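Local coordinates for twin-arginine translocation pathway signal (Rhodoferax ferrireducens, PDB 5IM2), which binds benzoate and probably serves as the extracellular solute-binding component of a TRAP transporter, at residues Q166-G171 with A230-V235. Numbering follows the deposited sequence.
Sequences QVHGPG and ALPWEV. With BEZ (benzoic acid), chain B.
Pro170 O and Trp233 N are joined by a water. The water donates to Pro170 O at 2.6 Å and accepts from Trp233 N, so one molecule links the two backbones. Beside it, Pro232 meets the His168 ring. Its CG stands 3.5 Å from the ring centroid, only 7° off the normal. This is a CH-pi contact squarely over the face. CB and CD of the same proline ring spread across that face, with CB 3.6 Å from His168 ND1 and CD toward NE2 and CE1.

The imidazole is fixed by its own neighbour. His168 ND1 donates to Gly169 O at 2.7 Å, nearly straight and close to the ring plane, and reaches a lone pair of that carbonyl. The bond implies a proton on ND1 and limits rotation of the ring. A chi1 of 63° sets CG between the backbone N and carbonyl carbon and helps turn the ring to Pro232.

Both residues also line the benzoate pocket. Pro232 CD is 3.7 Å from C6 of benzoic acid, and His168 CD2 lies obliquely near the same atom. Leu231 CD2 touches carboxylate O1, Val235 packs on C5, and Glu234 OE2 comes within 3.5 Å of C5. Glu234 is held by Asn62 through OE1 and by Gln299 through OE2. The benzoate carboxylate is bound by Arg192 and Tyr118.

The pocket follows the two-lobed plan of solute-binding proteins. Residues 166-171 run from strand 161-167, at the edge of one sheet, to strand 171-175 of the other. Residues 230-235 continue strand 228-232, which neighbours 171-175 in that second sheet. Helix 289-301 touches His168 and Pro170, and helix 303-312 packs against Pro170 and Trp233.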
loop_
_atom_site.group_PDB
_atom_site.type_symbol
_atom_site.label_atom_id
_atom_site.label_comp_id
_atom_site.label_asym_id
_atom_site.label_seq_id
_atom_site.Cartn_x
_atom_site.Cartn_y
_atom_site.Cartn_z
ATOM N N GLN A 166 -5.606 2.474 3.881
ATOM C CA GLN A 166 -5.832 1.104 3.422
ATOM C C GLN A 166 -4.513 0.419 3.084
ATOM O O GLN A 166 -3.440 1.033 3.104
ATOM C CB GLN A 166 -6.802 1.088 2.232
ATOM C CG GLN A 166 -6.494 2.104 1.137
ATOM C CD GLN A 166 -6.163 1.510 -0.222
ATOM O OE1 GLN A 166 -6.217 2.195 -1.216
ATOM N NE2 GLN A 166 -5.780 0.271 -0.260
ATOM N N VAL A 167 -4.612 -0.892 2.889
ATOM C CA VAL A 167 -3.492 -1.750 2.517
ATOM C C VAL A 167 -3.864 -2.482 1.230
ATOM O O VAL A 167 -5.026 -2.482 0.811
ATOM C CB VAL A 167 -3.111 -2.746 3.623
ATOM C CG1 VAL A 167 -2.780 -1.983 4.899
ATOM C CG2 VAL A 167 -4.237 -3.778 3.822
ATOM N N HIS A 168 -2.866 -3.103 0.595
ATOM C CA HIS A 168 -3.114 -3.950 -0.561
ATOM C C HIS A 168 -3.124 -5.448 -0.188
ATOM O O HIS A 168 -3.038 -5.830 0.979
ATOM C CB HIS A 168 -2.140 -3.605 -1.712
ATOM C CG HIS A 168 -0.667 -3.825 -1.446
ATOM N ND1 HIS A 168 -0.132 -5.035 -1.038
ATOM C CD2 HIS A 168 0.391 -2.993 -1.623
ATOM C CE1 HIS A 168 1.185 -4.915 -0.924
ATOM N NE2 HIS A 168 1.535 -3.697 -1.307
ATOM N N GLY A 169 -3.313 -6.312 -1.211
ATOM C CA GLY A 169 -3.316 -7.739 -1.000
ATOM C C GLY A 169 -1.934 -8.266 -0.638
ATOM O O GLY A 169 -0.948 -7.527 -0.580
ATOM N N PRO A 170 -1.848 -9.567 -0.389
ATOM C CA PRO A 170 -0.567 -10.129 0.072
ATOM C C PRO A 170 0.561 -9.904 -0.922
ATOM O O PRO A 170 0.397 -10.055 -2.136
ATOM C CB PRO A 170 -0.875 -11.617 0.244
ATOM C CG PRO A 170 -2.380 -11.671 0.440
ATOM C CD PRO A 170 -2.928 -10.562 -0.399
ATOM N N GLY A 171 1.735 -9.538 -0.397
ATOM C CA GLY A 171 2.884 -9.327 -1.258
ATOM C C GLY A 171 3.381 -10.605 -1.918
ATOM O O GLY A 171 3.283 -11.709 -1.372
ATOM N N ALA A 230 9.194 -6.904 -4.925
ATOM C CA ALA A 230 8.061 -7.276 -4.097
ATOM C C ALA A 230 6.884 -6.395 -4.510
ATOM O O ALA A 230 6.985 -5.174 -4.455
ATOM C CB ALA A 230 8.414 -7.075 -2.622
ATOM N N LEU A 231 5.791 -7.014 -4.958
ATOM C CA LEU A 231 4.561 -6.322 -5.345
ATOM C C LEU A 231 3.398 -7.251 -5.058
ATOM O O LEU A 231 3.540 -8.467 -5.224
ATOM C CB LEU A 231 4.507 -5.985 -6.833
ATOM C CG LEU A 231 5.535 -5.047 -7.423
ATOM C CD1 LEU A 231 5.590 -5.156 -8.942
ATOM C CD2 LEU A 231 5.172 -3.668 -6.965
ATOM N N PRO A 232 2.210 -6.720 -4.768
ATOM C CA PRO A 232 1.014 -7.565 -4.850
ATOM C C PRO A 232 0.673 -7.858 -6.310
ATOM O O PRO A 232 1.109 -7.161 -7.228
ATOM C CB PRO A 232 -0.067 -6.709 -4.193
ATOM C CG PRO A 232 0.345 -5.316 -4.572
ATOM C CD PRO A 232 1.857 -5.309 -4.504
ATOM N N TRP A 233 -0.176 -8.874 -6.506
ATOM C CA TRP A 233 -0.540 -9.315 -7.845
ATOM C C TRP A 233 -1.271 -8.240 -8.628
ATOM O O TRP A 233 -1.089 -8.130 -9.847
ATOM C CB TRP A 233 -1.426 -10.568 -7.779
ATOM C CG TRP A 233 -0.691 -11.875 -7.798
ATOM C CD1 TRP A 233 -0.746 -12.856 -6.858
ATOM C CD2 TRP A 233 0.212 -12.346 -8.811
ATOM N NE1 TRP A 233 0.067 -13.905 -7.208
ATOM C CE2 TRP A 233 0.671 -13.618 -8.402
ATOM C CE3 TRP A 233 0.688 -11.809 -10.006
ATOM C CZ2 TRP A 233 1.555 -14.377 -9.169
ATOM C CZ3 TRP A 233 1.570 -12.557 -10.760
ATOM C CH2 TRP A 233 1.992 -13.833 -10.333
ATOM N N GLU A 234 -2.104 -7.439 -7.954
ATOM C CA GLU A 234 -3.065 -6.622 -8.675
ATOM C C GLU A 234 -2.374 -5.567 -9.546
ATOM O O GLU A 234 -2.899 -5.216 -10.618
ATOM C CB GLU A 234 -4.056 -5.980 -7.692
ATOM C CG GLU A 234 -3.462 -4.997 -6.725
ATOM C CD GLU A 234 -3.336 -3.563 -7.249
ATOM O OE1 GLU A 234 -4.025 -3.183 -8.242
ATOM O OE2 GLU A 234 -2.522 -2.829 -6.635
ATOM N N VAL A 235 -1.206 -5.073 -9.113
ATOM C CA VAL A 235 -0.550 -3.953 -9.791
ATOM C C VAL A 235 0.359 -4.421 -10.902
ATOM O O VAL A 235 0.761 -3.603 -11.742
ATOM C CB VAL A 235 0.231 -3.101 -8.770
ATOM C CG1 VAL A 235 1.486 -3.806 -8.277
ATOM C CG2 VAL A 235 0.534 -1.720 -9.354
HETATM C C BEZ B . 4.052 -0.521 -4.540
HETATM O O1 BEZ B . 4.561 -1.609 -4.145
HETATM O O2 BEZ B . 4.767 0.507 -4.595
HETATM C C1 BEZ B . 2.616 -0.476 -4.968
HETATM C C2 BEZ B . 2.057 0.729 -5.386
HETATM C C3 BEZ B . 0.728 0.740 -5.811
HETATM C C4 BEZ B . -0.015 -0.428 -5.788
HETATM C C5 BEZ B . 0.538 -1.616 -5.348
HETATM C C6 BEZ B . 1.874 -1.639 -4.933
HETATM O O HOH W 1 -1.272 -10.405 -4.092
#